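Local atomic coordinates of putative drug/sodium antiporter (Escherichia coli, PDB entry 4Z3N), a protein that probably transports the genotoxin colibactin across the cell membrane as an antiporter of the MATE family. Residues G324-T329 with R459-N464; A21-G26 with L314-Q319; L37-G42 with M182-A187. All coordinates share one frame; numbering follows the deposited sequence.

Contact 1. Residues G324-T329 with R459-N464. With CAC (cacodylate ion), chain I.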
loop_
_atom_site.group_PDB
_atom_site.type_symbol
_atom_site.label_atom_id
_atom_site.label_comp_id
_atom_site.label_asym_id
_atom_site.label_seq_id
_atom_site.Cartn_x
_atom_site.Cartn_y
_atom_site.Cartn_z
ATOM N N GLY A 324 -0.214 -22.914 15.563
ATOM C CA GLY A 324 -0.224 -24.240 14.971
ATOM C C GLY A 324 -1.482 -24.635 14.205
ATOM O O GLY A 324 -1.563 -25.748 13.712
ATOM N N ASN A 325 -2.450 -23.730 14.051
ATOM C CA ASN A 325 -3.685 -24.112 13.384
ATOM C C ASN A 325 -3.677 -23.661 11.921
ATOM O O ASN A 325 -4.106 -22.551 11.604
ATOM C CB ASN A 325 -4.874 -23.492 14.144
ATOM C CG ASN A 325 -6.237 -24.054 13.724
ATOM O OD1 ASN A 325 -6.424 -24.573 12.608
ATOM N ND2 ASN A 325 -7.215 -23.915 14.627
ATOM N N VAL A 326 -3.319 -24.595 11.034
ATOM C CA VAL A 326 -3.114 -24.308 9.620
ATOM C C VAL A 326 -4.419 -24.219 8.847
ATOM O O VAL A 326 -4.556 -23.425 7.933
ATOM C CB VAL A 326 -2.242 -25.386 8.948
ATOM C CG1 VAL A 326 -2.108 -25.102 7.450
ATOM C CG2 VAL A 326 -0.905 -25.493 9.625
ATOM N N THR A 327 -5.354 -25.080 9.218
ATOM C CA THR A 327 -6.691 -25.146 8.648
ATOM C C THR A 327 -7.408 -23.805 8.784
ATOM O O THR A 327 -8.035 -23.304 7.833
ATOM C CB THR A 327 -7.506 -26.265 9.347
ATOM O OG1 THR A 327 -7.292 -27.496 8.658
ATOM C CG2 THR A 327 -8.981 -25.955 9.354
ATOM N N ARG A 328 -7.303 -23.233 9.980
ATOM C CA ARG A 328 -7.949 -21.981 10.282
ATOM C C ARG A 328 -7.324 -20.841 9.458
ATOM O O ARG A 328 -8.031 -19.907 9.063
ATOM C CB ARG A 328 -7.863 -21.702 11.781
ATOM C CG ARG A 328 -8.630 -20.463 12.217
ATOM C CD ARG A 328 -8.901 -20.420 13.715
ATOM N NE ARG A 328 -9.506 -19.147 14.111
ATOM C CZ ARG A 328 -10.807 -18.888 14.055
ATOM N NH1 ARG A 328 -11.642 -19.814 13.612
ATOM N NH2 ARG A 328 -11.269 -17.705 14.435
ATOM N N THR A 329 -6.016 -20.926 9.188
ATOM C CA THR A 329 -5.345 -19.893 8.397
ATOM C C THR A 329 -5.867 -19.973 6.957
ATOM O O THR A 329 -6.075 -18.947 6.307
ATOM C CB THR A 329 -3.771 -20.005 8.414
ATOM O OG1 THR A 329 -3.332 -21.158 7.684
ATOM C CG2 THR A 329 -3.230 -20.070 9.832
ATOM N N ARG A 459 3.627 -30.019 2.114
ATOM C CA ARG A 459 4.628 -28.973 2.324
ATOM C C ARG A 459 4.144 -27.874 3.263
ATOM O O ARG A 459 4.865 -27.455 4.185
ATOM C CB ARG A 459 5.024 -28.355 0.993
ATOM C CG ARG A 459 6.011 -27.232 1.102
ATOM C CD ARG A 459 5.916 -26.377 -0.108
ATOM N NE ARG A 459 7.016 -26.596 -1.037
ATOM C CZ ARG A 459 7.122 -25.979 -2.212
ATOM N NH1 ARG A 459 6.188 -25.117 -2.598
ATOM N NH2 ARG A 459 8.154 -26.230 -3.004
ATOM N N LEU A 460 2.922 -27.405 3.031
ATOM C CA LEU A 460 2.334 -26.389 3.902
ATOM C C LEU A 460 2.270 -26.858 5.376
ATOM O O LEU A 460 2.596 -26.099 6.282
ATOM C CB LEU A 460 0.946 -25.999 3.398
ATOM C CG LEU A 460 0.394 -24.900 4.282
ATOM C CD1 LEU A 460 1.180 -23.593 4.092
ATOM C CD2 LEU A 460 -1.109 -24.733 4.099
ATOM N N LEU A 461 1.871 -28.114 5.595
ATOM C CA LEU A 461 1.897 -28.739 6.926
ATOM C C LEU A 461 3.323 -28.965 7.464
ATOM O O LEU A 461 3.600 -28.696 8.624
ATOM C CB LEU A 461 1.140 -30.064 6.904
ATOM C CG LEU A 461 -0.377 -29.956 6.748
ATOM C CD1 LEU A 461 -0.973 -31.320 6.994
ATOM C CD2 LEU A 461 -0.986 -28.930 7.697
ATOM N N ARG A 462 4.237 -29.440 6.629
ATOM C CA ARG A 462 5.631 -29.461 7.053
ATOM C C ARG A 462 6.156 -28.075 7.474
ATOM O O ARG A 462 6.882 -27.972 8.464
ATOM C CB ARG A 462 6.534 -30.017 5.963
ATOM C CG ARG A 462 7.846 -30.472 6.537
ATOM C CD ARG A 462 9.019 -30.166 5.664
ATOM N NE ARG A 462 8.739 -30.322 4.245
ATOM C CZ ARG A 462 9.256 -29.519 3.321
ATOM N NH1 ARG A 462 10.052 -28.533 3.701
ATOM N NH2 ARG A 462 8.973 -29.693 2.034
ATOM N N TRP A 463 5.803 -27.027 6.725
ATOM C CA TRP A 463 6.279 -25.667 7.028
ATOM C C TRP A 463 5.902 -25.207 8.438
ATOM O O TRP A 463 6.700 -24.571 9.133
ATOM C CB TRP A 463 5.726 -24.658 6.016
ATOM C CG TRP A 463 6.448 -24.585 4.724
ATOM C CD1 TRP A 463 7.615 -25.202 4.402
ATOM C CD2 TRP A 463 6.047 -23.853 3.570
ATOM N NE1 TRP A 463 7.971 -24.899 3.114
ATOM C CE2 TRP A 463 7.024 -24.066 2.580
ATOM C CE3 TRP A 463 4.962 -23.026 3.278
ATOM C CZ2 TRP A 463 6.946 -23.479 1.308
ATOM C CZ3 TRP A 463 4.889 -22.442 2.016
ATOM C CH2 TRP A 463 5.873 -22.674 1.050
ATOM N N ASN A 464 4.674 -25.532 8.837
ATOM C CA ASN A 464 4.177 -25.261 10.180
ATOM C C ASN A 464 4.826 -26.124 11.290
ATOM O O ASN A 464 5.034 -25.651 12.413
ATOM C CB ASN A 464 2.669 -25.441 10.204
ATOM C CG ASN A 464 2.031 -24.748 11.382
ATOM O OD1 ASN A 464 1.510 -25.398 12.287
ATOM N ND2 ASN A 464 2.104 -23.419 11.401
HETATM AS AS CAC I . 11.238 -26.329 1.265
HETATM O O1 CAC I . 10.168 -27.552 0.986
HETATM O O2 CAC I . 10.492 -24.821 0.744
HETATM C C1 CAC I . 11.703 -26.201 3.140
HETATM C C2 CAC I . 12.845 -26.620 0.241
#
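The Trp-463 indole has the aliphatic part of Arg-459 on one face, where CG of Arg-459 lies 3.5 Å above the ring plane, displaced toward the rim. At the indole edge, near the plane, is O2 of a cacodylate ion, probably from the crystallisation liquor; the bond from Trp-463 NE1 is weak at 3.5 Å. The Arg-462 guanidinium also presents its edge to this ion. Both terminal nitrogens donate to one oxygen, NH1 to O1 at 2.9 Å and NH2 to O1 at 2.7 Å, two donors on one oxygen, which would favour the anionic form of the cacodylate.

On the side of the helix that meets residues 324-329, Val-326 carries the packing. With CG1 anti to the backbone N (chi1 177°), its two methyls diverge. CG1 slides past Leu-460, reaching CD2 at 3.5 Å, while Val-326 CG2 touches Asn-464 CG at 3.5 Å. The tip of Leu-461 crosses obliquely, CD2 lying 3.9 Å from Val-326 CG2. Asn-464 OD1 sits beside CA of Gly-324, but its other branch finds the polar partner: ND2 donates to Trp-321 O.

Gly-324 terminates the preceding helix in a Schellman motif, its positive phi (89°) suiting glycine. Asn-325 then N-caps the next helix, OD1 accepting from Arg-328 N at 3.1 Å with the donor above the carbonyl plane. Thr-329 OG1 donates in plane to a lone pair of Val-326 O and also bonds Tyr-395 OH. The contact thus sets helix 458-467 against the turn between helices 286-322 and 326-358. Leu-460 also packs on Trp-321 and on Tyr-395 of helix 382-399, which Trp-463 meets through Tyr-396 and Ile-399, with Lys-401 in cation-pi contact with its indole.

Contact 2. Residues A21-G26 with L314-Q319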
loop_
_atom_site.group_PDB
_atom_site.type_symbol
_atom_site.label_atom_id
_atom_site.label_comp_id
_atom_site.label_asym_id
_atom_site.label_seq_id
_atom_site.Cartn_x
_atom_site.Cartn_y
_atom_site.Cartn_z
ATOM N N ALA A 21 -9.914 -11.038 21.201
ATOM C CA ALA A 21 -11.007 -12.016 21.237
ATOM C C ALA A 21 -11.485 -12.536 19.879
ATOM O O ALA A 21 -11.665 -11.768 18.930
ATOM C CB ALA A 21 -12.186 -11.411 21.980
ATOM N N GLY A 22 -11.703 -13.852 19.816
ATOM C CA GLY A 22 -12.262 -14.520 18.647
ATOM C C GLY A 22 -11.196 -15.011 17.681
ATOM O O GLY A 22 -11.500 -15.593 16.629
ATOM N N MET A 23 -9.938 -14.769 18.047
ATOM C CA MET A 23 -8.803 -15.043 17.178
ATOM C C MET A 23 -8.661 -16.525 16.834
ATOM O O MET A 23 -8.578 -16.906 15.662
ATOM C CB MET A 23 -7.510 -14.543 17.834
ATOM C CG MET A 23 -6.247 -14.776 17.006
ATOM S SD MET A 23 -6.236 -13.980 15.368
ATOM C CE MET A 23 -6.167 -12.249 15.829
ATOM N N PHE A 24 -8.563 -17.351 17.868
ATOM C CA PHE A 24 -8.368 -18.778 17.678
ATOM C C PHE A 24 -9.658 -19.575 17.496
ATOM O O PHE A 24 -9.676 -20.541 16.729
ATOM C CB PHE A 24 -7.510 -19.298 18.832
ATOM C CG PHE A 24 -6.261 -18.475 19.025
ATOM C CD1 PHE A 24 -5.234 -18.526 18.081
ATOM C CD2 PHE A 24 -6.153 -17.581 20.081
ATOM C CE1 PHE A 24 -4.098 -17.743 18.212
ATOM C CE2 PHE A 24 -5.019 -16.783 20.228
ATOM C CZ PHE A 24 -3.988 -16.866 19.289
ATOM N N ASP A 25 -10.714 -19.250 18.238
ATOM C CA ASP A 25 -11.957 -20.024 18.092
ATOM C C ASP A 25 -13.148 -19.359 17.390
ATOM O O ASP A 25 -14.115 -20.037 17.064
ATOM C CB ASP A 25 -12.422 -20.528 19.476
ATOM C CG ASP A 25 -12.724 -19.392 20.463
ATOM O OD1 ASP A 25 -12.509 -18.202 20.126
ATOM O OD2 ASP A 25 -13.182 -19.697 21.585
ATOM N N GLY A 26 -13.086 -18.072 17.105
ATOM C CA GLY A 26 -14.297 -17.370 16.693
ATOM C C GLY A 26 -14.770 -17.422 15.241
ATOM O O GLY A 26 -14.226 -18.144 14.402
ATOM N N LEU A 314 -3.272 -10.600 7.786
ATOM C CA LEU A 314 -1.887 -10.829 8.194
ATOM C C LEU A 314 -1.814 -11.241 9.688
ATOM O O LEU A 314 -1.205 -12.248 10.065
ATOM C CB LEU A 314 -1.037 -9.571 7.931
ATOM C CG LEU A 314 0.456 -9.773 8.205
ATOM C CD1 LEU A 314 1.190 -9.985 6.923
ATOM C CD2 LEU A 314 1.041 -8.615 8.974
ATOM N N THR A 315 -2.474 -10.456 10.525
ATOM C CA THR A 315 -2.596 -10.766 11.936
ATOM C C THR A 315 -3.262 -12.112 12.241
ATOM O O THR A 315 -2.798 -12.852 13.121
ATOM C CB THR A 315 -3.381 -9.692 12.615
ATOM O OG1 THR A 315 -2.933 -8.429 12.105
ATOM C CG2 THR A 315 -3.170 -9.773 14.114
ATOM N N VAL A 316 -4.345 -12.414 11.528
ATOM C CA VAL A 316 -5.087 -13.640 11.771
ATOM C C VAL A 316 -4.314 -14.862 11.252
ATOM O O VAL A 316 -4.245 -15.896 11.930
ATOM C CB VAL A 316 -6.488 -13.587 11.130
ATOM C CG1 VAL A 316 -7.148 -14.953 11.200
ATOM C CG2 VAL A 316 -7.342 -12.533 11.820
ATOM N N VAL A 317 -3.716 -14.736 10.068
ATOM C CA VAL A 317 -2.901 -15.817 9.535
ATOM C C VAL A 317 -1.647 -15.967 10.375
ATOM O O VAL A 317 -1.300 -17.073 10.783
ATOM C CB VAL A 317 -2.495 -15.586 8.068
ATOM C CG1 VAL A 317 -1.495 -16.670 7.607
ATOM C CG2 VAL A 317 -3.742 -15.543 7.166
ATOM N N GLY A 318 -0.973 -14.851 10.647
ATOM C CA GLY A 318 0.263 -14.891 11.410
ATOM C C GLY A 318 0.113 -15.523 12.795
ATOM O O GLY A 318 0.943 -16.347 13.209
ATOM N N GLN A 319 -0.940 -15.130 13.515
ATOM C CA GLN A 319 -1.188 -15.602 14.875
ATOM C C GLN A 319 -1.706 -17.036 14.937
ATOM O O GLN A 319 -1.273 -17.825 15.780
ATOM C CB GLN A 319 -2.159 -14.662 15.592
ATOM C CG GLN A 319 -1.478 -13.393 16.126
ATOM C CD GLN A 319 -2.258 -12.740 17.233
ATOM O OE1 GLN A 319 -3.253 -13.285 17.691
ATOM N NE2 GLN A 319 -1.811 -11.573 17.681
#
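Apolar packing centres on Met-23, whose chain starts with CG anti to the backbone N (chi1 -180°) and then bends at chi2 and chi3. The bends lay Met-23 SD beside the helix, 3.8 Å from Val-316 CA and 4.0 Å from Val-316 CG2. Met-23 CE reaches Thr-315 CG2 at 4.2 Å.

Contacts between carbon and polar atoms centre on Gln-319. Its extended chain crosses Met-23 at about a right angle, bringing OE1 to 3.4 Å from Met-23 CG and to 3.6 Å from Met-23 CE. The amide is oriented by its other branch, since NE2 donates to Gly-177 O.

Aromatic contacts come from Phe-24. Met-23 CG stands over the centre of its ring, 3.7 Å above the plane, while Gln-319 O lies at the ring edge, 3.7 Å from Phe-24 CE1. Ring and Gln-319 amide planes are 18° apart, so the two flat groups are nearly parallel though their chains cross.

Within residues 21-26, Gly-26 N bonds to Gly-22 O, closing a turn just ahead of helix 28-56. This turn therefore meets helix 286-322, in its predicted transmembrane part, by van der Waals and carbon-to-oxygen contacts; hydrogen bonding goes elsewhere, Met-23 O bonding weakly to Asn-320.

Contact 3. Residues L37-G42 with M182-A187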
loop_
_atom_site.group_PDB
_atom_site.type_symbol
_atom_site.label_atom_id
_atom_site.label_comp_id
_atom_site.label_asym_id
_atom_site.label_seq_id
_atom_site.Cartn_x
_atom_site.Cartn_y
_atom_site.Cartn_z
ATOM N N LEU A 37 -12.183 -2.898 9.767
ATOM C CA LEU A 37 -12.963 -1.654 9.680
ATOM C C LEU A 37 -12.227 -0.446 10.261
ATOM O O LEU A 37 -12.202 0.612 9.635
ATOM C CB LEU A 37 -14.325 -1.802 10.354
ATOM C CG LEU A 37 -15.448 -2.449 9.529
ATOM C CD1 LEU A 37 -16.785 -2.204 10.202
ATOM C CD2 LEU A 37 -15.476 -1.961 8.077
ATOM N N PRO A 38 -11.638 -0.593 11.463
ATOM C CA PRO A 38 -10.798 0.474 12.029
ATOM C C PRO A 38 -9.670 0.858 11.093
ATOM O O PRO A 38 -9.308 2.028 11.008
ATOM C CB PRO A 38 -10.230 -0.158 13.302
ATOM C CG PRO A 38 -11.217 -1.210 13.672
ATOM C CD PRO A 38 -11.791 -1.726 12.390
ATOM N N MET A 39 -9.120 -0.146 10.413
ATOM C CA MET A 39 -8.009 0.032 9.480
ATOM C C MET A 39 -8.452 0.833 8.269
ATOM O O MET A 39 -7.710 1.665 7.752
ATOM C CB MET A 39 -7.441 -1.321 9.028
ATOM C CG MET A 39 -6.192 -1.191 8.175
ATOM S SD MET A 39 -4.855 -0.239 8.952
ATOM C CE MET A 39 -4.274 -1.389 10.194
ATOM N N PHE A 40 -9.671 0.569 7.821
ATOM C CA PHE A 40 -10.236 1.321 6.729
ATOM C C PHE A 40 -10.504 2.783 7.130
ATOM O O PHE A 40 -10.316 3.691 6.319
ATOM C CB PHE A 40 -11.515 0.648 6.225
ATOM C CG PHE A 40 -12.095 1.295 5.005
ATOM C CD1 PHE A 40 -11.489 1.145 3.765
ATOM C CD2 PHE A 40 -13.244 2.068 5.093
ATOM C CE1 PHE A 40 -12.033 1.754 2.618
ATOM C CE2 PHE A 40 -13.790 2.691 3.953
ATOM C CZ PHE A 40 -13.185 2.526 2.720
ATOM N N VAL A 41 -10.930 3.023 8.367
ATOM C CA VAL A 41 -11.184 4.398 8.797
ATOM C C VAL A 41 -9.863 5.148 8.784
ATOM O O VAL A 41 -9.782 6.291 8.328
ATOM C CB VAL A 41 -11.827 4.487 10.209
ATOM C CG1 VAL A 41 -11.764 5.916 10.731
ATOM C CG2 VAL A 41 -13.273 3.997 10.178
ATOM N N GLY A 42 -8.824 4.474 9.270
ATOM C CA GLY A 42 -7.479 5.023 9.266
ATOM C C GLY A 42 -7.047 5.413 7.867
ATOM O O GLY A 42 -6.354 6.413 7.671
ATOM N N MET A 182 -7.437 -0.272 16.968
ATOM C CA MET A 182 -8.130 0.897 17.464
ATOM C C MET A 182 -7.100 1.962 17.803
ATOM O O MET A 182 -7.339 3.156 17.643
ATOM C CB MET A 182 -8.980 0.538 18.682
ATOM C CG MET A 182 -10.147 -0.366 18.346
ATOM S SD MET A 182 -11.334 0.459 17.275
ATOM C CE MET A 182 -11.599 1.966 18.225
ATOM N N VAL A 183 -5.936 1.513 18.251
ATOM C CA VAL A 183 -4.847 2.425 18.546
ATOM C C VAL A 183 -4.351 3.045 17.247
ATOM O O VAL A 183 -3.995 4.222 17.206
ATOM C CB VAL A 183 -3.711 1.707 19.274
ATOM C CG1 VAL A 183 -2.539 2.650 19.504
ATOM C CG2 VAL A 183 -4.239 1.144 20.588
ATOM N N ILE A 184 -4.360 2.246 16.183
ATOM C CA ILE A 184 -3.987 2.719 14.862
ATOM C C ILE A 184 -5.064 3.664 14.327
ATOM O O ILE A 184 -4.748 4.694 13.726
ATOM C CB ILE A 184 -3.778 1.552 13.882
ATOM C CG1 ILE A 184 -2.551 0.731 14.290
ATOM C CG2 ILE A 184 -3.628 2.064 12.469
ATOM C CD1 ILE A 184 -2.272 -0.457 13.397
ATOM N N MET A 185 -6.332 3.342 14.573
ATOM C CA MET A 185 -7.411 4.176 14.055
ATOM C C MET A 185 -7.472 5.507 14.789
ATOM O O MET A 185 -7.761 6.534 14.176
ATOM C CB MET A 185 -8.773 3.486 14.149
ATOM C CG MET A 185 -9.883 4.314 13.475
ATOM S SD MET A 185 -11.583 3.921 13.972
ATOM C CE MET A 185 -11.468 4.147 15.743
ATOM N N LYS A 186 -7.209 5.475 16.101
ATOM C CA LYS A 186 -7.215 6.679 16.933
ATOM C C LYS A 186 -5.994 7.549 16.645
ATOM O O LYS A 186 -6.118 8.766 16.519
ATOM C CB LYS A 186 -7.276 6.316 18.414
ATOM C CG LYS A 186 -8.651 5.834 18.868
ATOM C CD LYS A 186 -8.616 5.348 20.314
ATOM C CE LYS A 186 -9.689 4.293 20.595
ATOM N NZ LYS A 186 -9.434 3.585 21.892
ATOM N N ALA A 187 -4.826 6.926 16.516
ATOM C CA ALA A 187 -3.639 7.646 16.064
ATOM C C ALA A 187 -3.921 8.358 14.750
ATOM O O ALA A 187 -3.584 9.531 14.579
ATOM C CB ALA A 187 -2.465 6.706 15.905
#
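Met-185 makes the largest contribution: its CG lies 3.4 Å from Pro-38 O and 3.7 Å from Val-41 CG1. With CG anti to the backbone N (chi1 -174°), the chain runs across Val-41 obliquely before bending at chi3, and Met-185 SD stays 3.8 Å from Val-41 CG1. Nearer the backbone, Met-185 CB meets Pro-38 CB at 4.0 Å. The Pro-38 ring is touched on its CG by Met-182 SD, also at 4.0 Å. Further round the helices, Met-39 folds back through bends at chi2 and chi3 so that its CE reaches Ile-184 CD1 at 3.9 Å.

This is nearly parallel packing of two helices with predicted transmembrane ranges, within the first MatE family region of this MATE transporter: the short axes run 8.3 Å apart at 18°. The backbones come closest at Gly-42, its CA 4.9 Å from Met-185 CA. Helix 28-56 is kinked at Pro-38, whose N has no bond to the preceding turn, although Pro-38 O still accepts from Gly-42 N.

Beyond this shell, Ile-184 packs on Met-172, Phe-175 and Gln-176 of helix 162-177. Toward helix 286-322, Met-39 touches Thr-311, and Phe-40 rests on Thr-304, Pro-305 and Ala-308.

Overall arrangement
Contacts 1 and 2 are neighbours, their centres 14 Å apart, and they touch directly: the Arg-328 guanidinium probably donates through NE to Met-23 O and through NH2 to Gly-26 O. Helix 286-322 carries residues 314-319 and runs into the turn used by contact 1. Contact 3 lies about 18 Å from contact 2 and 30 Å from contact 1, centre to centre. Along the chain it falls wholly between the two segments of contact 2, and contact 1 follows both. Helix 28-56 gives contact 3 its first segment and follows the turn of contact 2; helix 458-467 packs on the turn after helix 286-322, so residues from near both chain ends gather at that helix end.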